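Side-chain contacts in 1-pyrroline-5-carboxylate dehydrogenase (Thermus thermophilus, PDB 1UZB), which probably oxidises glutamate semialdehyde, the open form of 1-pyrroline-5-carboxylate, to glutamate with a nicotinamide cofactor during proline breakdown: residues A188-T191 against G192-G196; L373-I376 against E377-K380; R21-R24 against E25-R29; A106-M109 against R110-K113. All blocks are in the same frame, centred on the assembly; numbering follows the deposited sequence.

In the fold
From the N terminus the chain meets contact 3 on helix 17-32, contact 4 at the end of helix 95-111, contact 1 on helix 188-199 and contact 2 on helix 366-379. Each joins neighbouring turns of its helix, so none closes a long loop; the four follow in series, without nesting or crossing. Contacts 4 and 1 touch where Met109 CE packs 3.8 Å from Thr191 OG1, tying helix 95-111 to the helix of a beta-alpha-beta unit. Contact 3 lies on the same side of the chain's centre as contact 4, nearest atoms about 6 Å apart. Contact 2 stands apart, its centre about 42 Å from that of contact 4.

Contact 1 of 4, residues A188-T191 against G192-G196; sequences AIFT and GMIVG
Phe190 packs on Ile194, and Ile189 on Met193, in a buried turn-to-turn contact along helix 188-199. The methyl Ile194 CD1 sits over the middle of one face of the Phe190 ring, 3.9 Å from its centroid and only 13° off the ring normal, a CH-pi contact. A chi1 of 180° sets Phe190 CG beside its own carbonyl carbon, which puts the ring under the Ile194 methyl; the flat aromatic face gives that methyl a broad surface. An alanine at Phe190 would take the ring away, which would probably open a gap beneath Ile194 CD1 and leave that methyl without its aromatic floor. On another side of the helix, the branch methyl Ile189 CG2 meets the sulfur Met193 SD at 3.3 Å, a tight approach. The methionine chain is straight as far as its sulfur and bends at the last torsion (chi3 82°), a flexibility that suits it to fitting beside a rigid branched neighbour. Thr191 CG2 lies more loosely against Val195 CG1, 4.1 Å away, while Thr191 OG1 turns back to hydrogen-bond Val187 O, so this hydroxyl is satisfied within a buried, largely apolar setting. Beneath the side chains run backbone bonds such as Val195 N to Thr191 O at 2.9 Å. Phe190 also touches Val219 and Phe220 of helix 213-226, and Thr191 meets Ala138 and Ile142 of helix 128-149. Strand 165-180, this helix and strand 203-207 form a beta-alpha-beta crossover, the parallel unit from which the Rossmann-like cofactor domain of aldehyde dehydrogenases is built.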
loop_
_atom_site.group_PDB
_atom_site.type_symbol
_atom_site.label_atom_id
_atom_site.label_comp_id
_atom_site.label_asym_id
_atom_site.label_seq_id
_atom_site.Cartn_x
_atom_site.Cartn_y
_atom_site.Cartn_z
ATOM N N ALA A 188 28.558 11.501 18.411
ATOM C CA ALA A 188 27.253 10.900 18.145
ATOM C C ALA A 188 26.033 11.645 18.693
ATOM O O ALA A 188 25.182 12.088 17.925
ATOM C CB ALA A 188 27.235 9.464 18.652
ATOM N N ILE A 189 25.930 11.765 20.014
ATOM C CA ILE A 189 24.773 12.431 20.609
ATOM C C ILE A 189 24.765 13.933 20.325
ATOM O O ILE A 189 23.712 14.525 20.104
ATOM C CB ILE A 189 24.701 12.128 22.116
ATOM C CG1 ILE A 189 24.453 10.626 22.302
ATOM C CG2 ILE A 189 23.580 12.926 22.775
ATOM C CD1 ILE A 189 24.402 10.176 23.743
ATOM N N PHE A 190 25.945 14.540 20.318
ATOM C CA PHE A 190 26.087 15.957 20.003
ATOM C C PHE A 190 25.455 16.180 18.621
ATOM O O PHE A 190 24.618 17.060 18.435
ATOM C CB PHE A 190 27.581 16.303 19.974
ATOM C CG PHE A 190 27.883 17.739 19.650
ATOM C CD1 PHE A 190 27.713 18.735 20.604
ATOM C CD2 PHE A 190 28.387 18.087 18.402
ATOM C CE1 PHE A 190 28.048 20.061 20.320
ATOM C CE2 PHE A 190 28.725 19.409 18.106
ATOM C CZ PHE A 190 28.556 20.397 19.068
ATOM N N THR A 191 25.841 15.350 17.657
ATOM C CA THR A 191 25.326 15.459 16.297
ATOM C C THR A 191 23.830 15.165 16.189
ATOM O O THR A 191 23.078 15.943 15.594
ATOM C CB THR A 191 26.081 14.508 15.358
ATOM O OG1 THR A 191 27.459 14.893 15.297
ATOM C CG2 THR A 191 25.491 14.555 13.960
ATOM N N GLY A 192 23.396 14.046 16.763
ATOM C CA GLY A 192 21.992 13.682 16.696
ATOM C C GLY A 192 21.045 14.710 17.283
ATOM O O GLY A 192 20.006 15.032 16.696
ATOM N N MET A 193 21.404 15.230 18.450
ATOM C CA MET A 193 20.577 16.215 19.140
ATOM C C MET A 193 20.427 17.521 18.372
ATOM O O MET A 193 19.449 18.250 18.556
ATOM C CB MET A 193 21.159 16.514 20.519
ATOM C CG MET A 193 21.181 15.330 21.459
ATOM S SD MET A 193 21.880 15.795 23.049
ATOM C CE MET A 193 20.448 16.505 23.746
ATOM N N ILE A 194 21.401 17.811 17.514
ATOM C CA ILE A 194 21.398 19.024 16.704
ATOM C C ILE A 194 20.697 18.829 15.361
ATOM O O ILE A 194 19.777 19.574 15.017
ATOM C CB ILE A 194 22.844 19.498 16.401
ATOM C CG1 ILE A 194 23.546 19.924 17.692
ATOM C CG2 ILE A 194 22.823 20.641 15.390
ATOM C CD1 ILE A 194 25.015 20.232 17.502
ATOM N N VAL A 195 21.122 17.817 14.606
ATOM C CA VAL A 195 20.561 17.607 13.277
ATOM C C VAL A 195 19.115 17.137 13.228
ATOM O O VAL A 195 18.440 17.357 12.227
ATOM C CB VAL A 195 21.457 16.655 12.420
ATOM C CG1 VAL A 195 22.872 17.218 12.333
ATOM C CG2 VAL A 195 21.473 15.255 13.001
ATOM N N GLY A 196 18.633 16.502 14.291
ATOM C CA GLY A 196 17.246 16.065 14.301
ATOM C C GLY A 196 16.340 17.285 14.208
ATOM O O GLY A 196 15.536 17.407 13.278
#

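Contact 2 of 4, residues L373-I376 against E377-K380; sequences LSYI and EIGK
Four i to i+4 backbone bonds link 373-376 to 377-380, from Glu377 N to Leu373 O through to Lys380 N to Ile376 O, of which Gly379 N to Tyr375 O is the shortest at 2.8 Å. Tyr375 and Ile378 lie side by side and point the same way, with Ile378 CD1 4.1 Å from Tyr375 CD1, approaching the ring obliquely. Here the phenol serves twice, as an apolar surface for isoleucine and through its OH, which hydrogen-bonds Glu416. Lys380 leans its aliphatic part on Ile376: Lys380 CE comes 4.1 Å from Ile376 CG2, and the chain stays extended beyond CG, so that the ammonium is carried past the hydrocarbon to the carboxylate of Glu377. There Lys380 NZ makes a salt bridge with Glu377 OE2 at 3.0 Å, meeting that oxygen on its syn side. The glutamate is folded back at chi2 (-52°), which brings the same OE2 near the preceding turn, where a water donates to it at 2.6 Å and to Leu373 O at 2.9 Å. One carboxylate oxygen is thus gripped by two partners; a carboxylate at this exposed position can take both the ammonium and a water. Of helix 366-379, Ile376 rests on Thr402 and Phe404 of strand 402-405, and Lys380 also touches Phe404, while Tyr375 touches Ile418 and Ile378 touches Arg412, both in loops.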
loop_
_atom_site.group_PDB
_atom_site.type_symbol
_atom_site.label_atom_id
_atom_site.label_comp_id
_atom_site.label_asym_id
_atom_site.label_seq_id
_atom_site.Cartn_x
_atom_site.Cartn_y
_atom_site.Cartn_z
ATOM N N LEU A 373 35.829 7.060 42.695
ATOM C CA LEU A 373 36.573 6.554 43.840
ATOM C C LEU A 373 35.771 6.745 45.124
ATOM O O LEU A 373 35.858 5.930 46.040
ATOM C CB LEU A 373 37.927 7.260 43.954
ATOM C CG LEU A 373 38.909 6.993 42.807
ATOM C CD1 LEU A 373 40.160 7.850 42.981
ATOM C CD2 LEU A 373 39.268 5.513 42.772
ATOM N N SER A 374 34.986 7.819 45.188
ATOM C CA SER A 374 34.164 8.074 46.367
ATOM C C SER A 374 33.092 6.994 46.475
ATOM O O SER A 374 32.812 6.480 47.563
ATOM C CB SER A 374 33.505 9.451 46.279
ATOM O OG SER A 374 32.720 9.695 47.435
ATOM N N TYR A 375 32.485 6.654 45.342
ATOM C CA TYR A 375 31.461 5.620 45.326
ATOM C C TYR A 375 32.058 4.266 45.691
ATOM O O TYR A 375 31.383 3.425 46.285
ATOM C CB TYR A 375 30.783 5.554 43.954
ATOM C CG TYR A 375 29.544 6.415 43.863
ATOM C CD1 TYR A 375 28.443 6.168 44.683
ATOM C CD2 TYR A 375 29.468 7.476 42.962
ATOM C CE1 TYR A 375 27.295 6.955 44.609
ATOM C CE2 TYR A 375 28.323 8.273 42.880
ATOM C CZ TYR A 375 27.241 8.004 43.704
ATOM O OH TYR A 375 26.098 8.766 43.613
ATOM N N ILE A 376 33.323 4.052 45.343
ATOM C CA ILE A 376 33.976 2.796 45.680
ATOM C C ILE A 376 34.127 2.701 47.202
ATOM O O ILE A 376 33.936 1.634 47.787
ATOM C CB ILE A 376 35.350 2.677 44.968
ATOM C CG1 ILE A 376 35.119 2.405 43.475
ATOM C CG2 ILE A 376 36.188 1.572 45.599
ATOM C CD1 ILE A 376 36.374 2.454 42.617
ATOM N N GLU A 377 34.451 3.820 47.846
ATOM C CA GLU A 377 34.592 3.831 49.301
ATOM C C GLU A 377 33.241 3.559 49.959
ATOM O O GLU A 377 33.157 2.864 50.973
ATOM C CB GLU A 377 35.156 5.173 49.774
ATOM C CG GLU A 377 36.625 5.347 49.439
ATOM C CD GLU A 377 37.455 4.173 49.916
ATOM O OE1 GLU A 377 37.487 3.927 51.141
ATOM O OE2 GLU A 377 38.069 3.491 49.070
ATOM N N ILE A 378 32.184 4.109 49.374
ATOM C CA ILE A 378 30.837 3.897 49.888
ATOM C C ILE A 378 30.471 2.424 49.725
ATOM O O ILE A 378 29.941 1.798 50.643
ATOM C CB ILE A 378 29.811 4.766 49.121
ATOM C CG1 ILE A 378 30.044 6.244 49.447
ATOM C CG2 ILE A 378 28.389 4.335 49.473
ATOM C CD1 ILE A 378 29.274 7.200 48.560
ATOM N N GLY A 379 30.770 1.876 48.550
ATOM C CA GLY A 379 30.464 0.484 48.274
ATOM C C GLY A 379 31.138 -0.498 49.217
ATOM O O GLY A 379 30.583 -1.554 49.514
ATOM N N LYS A 380 32.335 -0.159 49.685
ATOM C CA LYS A 380 33.066 -1.037 50.595
ATOM C C LYS A 380 32.313 -1.281 51.898
ATOM O O LYS A 380 32.534 -2.288 52.569
ATOM C CB LYS A 380 34.448 -0.456 50.903
ATOM C CG LYS A 380 35.426 -0.542 49.742
ATOM C CD LYS A 380 36.752 0.107 50.104
ATOM C CE LYS A 380 37.771 -0.023 48.985
ATOM N NZ LYS A 380 39.037 0.673 49.338
HETATM O O HOH W 1 38.290 4.533 46.652
#

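Contact 3 of 4, residues R21-R24 against E25-R29; sequences RAMR and EALRR
Regular i to i+4 backbone bonds carry helix 17-32 from 21-24 into 25-29, with Leu27 N to Met23 O the shortest at 2.8 Å and Arg28 N to Arg24 O at 3.0 Å. On the buried side Met23 CG lies 3.9 Å from Leu27 CD1. With CG anti to the backbone N (chi1 -175°), the methionine holds CG beside its carbonyl carbon, where Leu27 CD1 meets it. Unbranched methionine adapts its shape to the branched leucine; both are apolar and suit a face packed against other helices. On the outer side the stem of Arg28 runs back along the helix, extended from CG to NE, with CG 3.2 Å from Arg24 O. Its guanidinium lays one face over Arg24 CB, with Arg28 NH1 3.9 Å from that carbon. Arg28 NH1 also comes 4.4 Å from Arg24 NE, and Glu17, salt-bridged to Arg24, probably eases the repulsion. Farther along, Arg29 NE donates to Glu25 OE2 at 2.9 Å, a salt bridge on the anti side of the oxygen and near the guanidinium plane. Small Ala26 touches Arg114 of helix 113-124, where Leu27 also reaches Ala118 and Tyr122, while Met23 and Leu27 both touch Trp128 of helix 128-149.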
loop_
_atom_site.group_PDB
_atom_site.type_symbol
_atom_site.label_atom_id
_atom_site.label_comp_id
_atom_site.label_asym_id
_atom_site.label_seq_id
_atom_site.Cartn_x
_atom_site.Cartn_y
_atom_site.Cartn_z
ATOM N N ARG A 21 46.785 1.167 9.599
ATOM C CA ARG A 21 47.647 2.188 9.018
ATOM C C ARG A 21 46.936 3.532 9.025
ATOM O O ARG A 21 47.505 4.545 9.423
ATOM C CB ARG A 21 48.013 1.829 7.577
ATOM C CG ARG A 21 49.011 2.786 6.939
ATOM C CD ARG A 21 48.948 2.722 5.425
ATOM N NE ARG A 21 47.684 3.255 4.920
ATOM C CZ ARG A 21 47.295 4.518 5.070
ATOM N NH1 ARG A 21 48.073 5.381 5.709
ATOM N NH2 ARG A 21 46.129 4.921 4.584
ATOM N N ALA A 22 45.688 3.533 8.569
ATOM C CA ALA A 22 44.892 4.750 8.511
ATOM C C ALA A 22 44.669 5.340 9.900
ATOM O O ALA A 22 44.738 6.553 10.079
ATOM C CB ALA A 22 43.547 4.463 7.837
ATOM N N MET A 23 44.408 4.485 10.882
ATOM C CA MET A 23 44.176 4.967 12.238
ATOM C C MET A 23 45.455 5.526 12.857
ATOM O O MET A 23 45.419 6.558 13.528
ATOM C CB MET A 23 43.613 3.855 13.125
ATOM C CG MET A 23 43.233 4.340 14.516
ATOM S SD MET A 23 42.027 5.695 14.472
ATOM C CE MET A 23 40.937 5.220 15.828
ATOM N N ARG A 24 46.581 4.854 12.630
ATOM C CA ARG A 24 47.838 5.341 13.178
ATOM C C ARG A 24 48.185 6.713 12.605
ATOM O O ARG A 24 48.658 7.587 13.330
ATOM C CB ARG A 24 48.986 4.351 12.916
ATOM C CG ARG A 24 48.935 3.097 13.786
ATOM C CD ARG A 24 50.276 2.364 13.778
ATOM N NE ARG A 24 50.604 1.814 12.466
ATOM C CZ ARG A 24 50.306 0.579 12.071
ATOM N NH1 ARG A 24 49.673 -0.251 12.889
ATOM N NH2 ARG A 24 50.638 0.175 10.853
ATOM N N GLU A 25 47.938 6.915 11.313
ATOM C CA GLU A 25 48.232 8.208 10.697
ATOM C C GLU A 25 47.294 9.280 11.247
ATOM O O GLU A 25 47.705 10.419 11.469
ATOM C CB GLU A 25 48.095 8.133 9.172
ATOM C CG GLU A 25 48.424 9.433 8.436
ATOM C CD GLU A 25 49.833 9.948 8.710
ATOM O OE1 GLU A 25 50.772 9.127 8.755
ATOM O OE2 GLU A 25 50.003 11.177 8.864
ATOM N N ALA A 26 46.035 8.910 11.468
ATOM C CA ALA A 26 45.048 9.850 11.997
ATOM C C ALA A 26 45.403 10.255 13.426
ATOM O O ALA A 26 45.320 11.432 13.789
ATOM C CB ALA A 26 43.655 9.227 11.956
ATOM N N LEU A 27 45.789 9.277 14.240
ATOM C CA LEU A 27 46.179 9.543 15.620
ATOM C C LEU A 27 47.407 10.450 15.648
ATOM O O LEU A 27 47.470 11.404 16.421
ATOM C CB LEU A 27 46.478 8.226 16.343
ATOM C CG LEU A 27 45.244 7.412 16.744
ATOM C CD1 LEU A 27 45.649 5.996 17.115
ATOM C CD2 LEU A 27 44.545 8.102 17.906
ATOM N N ARG A 28 48.376 10.165 14.785
ATOM C CA ARG A 28 49.581 10.976 14.737
ATOM C C ARG A 28 49.273 12.419 14.338
ATOM O O ARG A 28 49.773 13.356 14.963
ATOM C CB ARG A 28 50.597 10.340 13.783
ATOM C CG ARG A 28 51.276 9.121 14.384
ATOM C CD ARG A 28 52.016 8.284 13.357
ATOM N NE ARG A 28 52.758 7.221 14.021
ATOM C CZ ARG A 28 53.025 6.034 13.488
ATOM N NH1 ARG A 28 52.613 5.738 12.263
ATOM N NH2 ARG A 28 53.698 5.139 14.194
ATOM N N ARG A 29 48.443 12.608 13.317
ATOM C CA ARG A 29 48.104 13.960 12.890
ATOM C C ARG A 29 47.334 14.730 13.961
ATOM O O ARG A 29 47.583 15.916 14.172
ATOM C CB ARG A 29 47.309 13.930 11.585
ATOM C CG ARG A 29 48.128 13.428 10.413
ATOM C CD ARG A 29 47.486 13.793 9.094
ATOM N NE ARG A 29 48.256 13.289 7.963
ATOM C CZ ARG A 29 48.001 13.591 6.695
ATOM N NH1 ARG A 29 46.995 14.399 6.395
ATOM N NH2 ARG A 29 48.748 13.078 5.726
#

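Contact 4 of 4, residues A106-M109 against R110-K113; sequences AALM and RRRK
Arg111 lays one face of its guanidinium over the methyl of Ala107, with Arg111 NH1 4.0 Å from Ala107 CB, while Leu108 CD2 lies at the edge of the same group. Its chain is extended from CG to NE and runs past Ala107 O, the acceptor for Arg111 N at 3.2 Å; a short alanine side chain suits a place beneath a flat charged group. Arg110 goes another way: CG is anti to the backbone N (chi1 -172°), the chain bends at chi3, and Ala106 O lies over one guanidinium face. In the plane of that group, Arg110 NH2 donates at 3.0 Å to a water, which in turn donates to Ala107 O at 3.2 Å. Farther out, Glu143 and Glu9 make salt bridges with Arg110, and Phe516 of the second subunit offers its terminal carboxylate to Arg111, placing the contact at a subunit interface. Arg112 N reaches Met109 O at 3.0 Å from well above the carbonyl plane, as the helix unwinds. Arg112, bridged to Glu115 and Glu221, takes the N-cap position of the following helix, and Lys113, which opens that helix, pairs with Glu9: a helix-to-helix junction whose cationic side chains receive acidic partners.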
loop_
_atom_site.group_PDB
_atom_site.type_symbol
_atom_site.label_atom_id
_atom_site.label_comp_id
_atom_site.label_asym_id
_atom_site.label_seq_id
_atom_site.Cartn_x
_atom_site.Cartn_y
_atom_site.Cartn_z
ATOM N N ALA A 106 26.756 14.280 6.147
ATOM C CA ALA A 106 27.109 12.904 6.476
ATOM C C ALA A 106 28.273 12.429 5.612
ATOM O O ALA A 106 29.163 11.729 6.095
ATOM C CB ALA A 106 25.907 11.991 6.283
ATOM N N ALA A 107 28.264 12.809 4.336
ATOM C CA ALA A 107 29.333 12.409 3.427
ATOM C C ALA A 107 30.651 13.037 3.865
ATOM O O ALA A 107 31.701 12.397 3.813
ATOM C CB ALA A 107 29.000 12.826 1.999
ATOM N N LEU A 108 30.589 14.292 4.295
ATOM C CA LEU A 108 31.779 14.992 4.757
ATOM C C LEU A 108 32.291 14.380 6.059
ATOM O O LEU A 108 33.503 14.253 6.257
ATOM C CB LEU A 108 31.475 16.481 4.948
ATOM C CG LEU A 108 31.159 17.248 3.659
ATOM C CD1 LEU A 108 30.733 18.668 4.001
ATOM C CD2 LEU A 108 32.382 17.257 2.743
ATOM N N MET A 109 31.377 13.995 6.948
ATOM C CA MET A 109 31.786 13.387 8.207
ATOM C C MET A 109 32.411 12.020 7.938
ATOM O O MET A 109 33.413 11.656 8.556
ATOM C CB MET A 109 30.589 13.235 9.148
ATOM C CG MET A 109 30.965 12.656 10.511
ATOM S SD MET A 109 29.619 12.648 11.720
ATOM C CE MET A 109 29.585 14.376 12.192
ATOM N N ARG A 110 31.828 11.267 7.008
ATOM C CA ARG A 110 32.346 9.947 6.676
ATOM C C ARG A 110 33.785 10.030 6.161
ATOM O O ARG A 110 34.611 9.168 6.467
ATOM C CB ARG A 110 31.443 9.273 5.635
ATOM C CG ARG A 110 31.784 7.814 5.370
ATOM C CD ARG A 110 30.819 7.158 4.385
ATOM N NE ARG A 110 29.455 7.053 4.902
ATOM C CZ ARG A 110 28.448 7.846 4.549
ATOM N NH1 ARG A 110 27.242 7.667 5.077
ATOM N NH2 ARG A 110 28.640 8.818 3.667
ATOM N N ARG A 111 34.093 11.070 5.393
ATOM C CA ARG A 111 35.447 11.224 4.867
ATOM C C ARG A 111 36.453 11.678 5.926
ATOM O O ARG A 111 37.659 11.623 5.697
ATOM C CB ARG A 111 35.444 12.194 3.681
ATOM C CG ARG A 111 34.770 11.608 2.453
ATOM C CD ARG A 111 34.427 12.652 1.411
ATOM N NE ARG A 111 33.697 12.047 0.302
ATOM C CZ ARG A 111 32.688 12.629 -0.338
ATOM N NH1 ARG A 111 32.281 13.841 0.014
ATOM N NH2 ARG A 111 32.075 11.985 -1.323
ATOM N N ARG A 112 35.962 12.122 7.082
ATOM C CA ARG A 112 36.835 12.564 8.173
ATOM C C ARG A 112 36.722 11.628 9.375
ATOM O O ARG A 112 37.091 11.985 10.496
ATOM C CB ARG A 112 36.475 13.991 8.606
ATOM C CG ARG A 112 36.788 15.052 7.563
ATOM C CD ARG A 112 36.487 16.454 8.076
ATOM N NE ARG A 112 37.302 16.812 9.235
ATOM C CZ ARG A 112 37.303 18.014 9.806
ATOM N NH1 ARG A 112 38.075 18.255 10.857
ATOM N NH2 ARG A 112 36.532 18.978 9.322
ATOM N N LYS A 113 36.228 10.421 9.123
ATOM C CA LYS A 113 36.019 9.426 10.169
ATOM C C LYS A 113 37.223 9.137 11.066
ATOM O O LYS A 113 37.118 9.231 12.292
ATOM C CB LYS A 113 35.512 8.126 9.535
ATOM C CG LYS A 113 35.123 7.039 10.523
ATOM C CD LYS A 113 34.078 6.098 9.929
ATOM C CE LYS A 113 34.519 5.501 8.603
ATOM N NZ LYS A 113 33.535 4.495 8.121
HETATM O O HOH W 2 30.965 9.827 2.137
#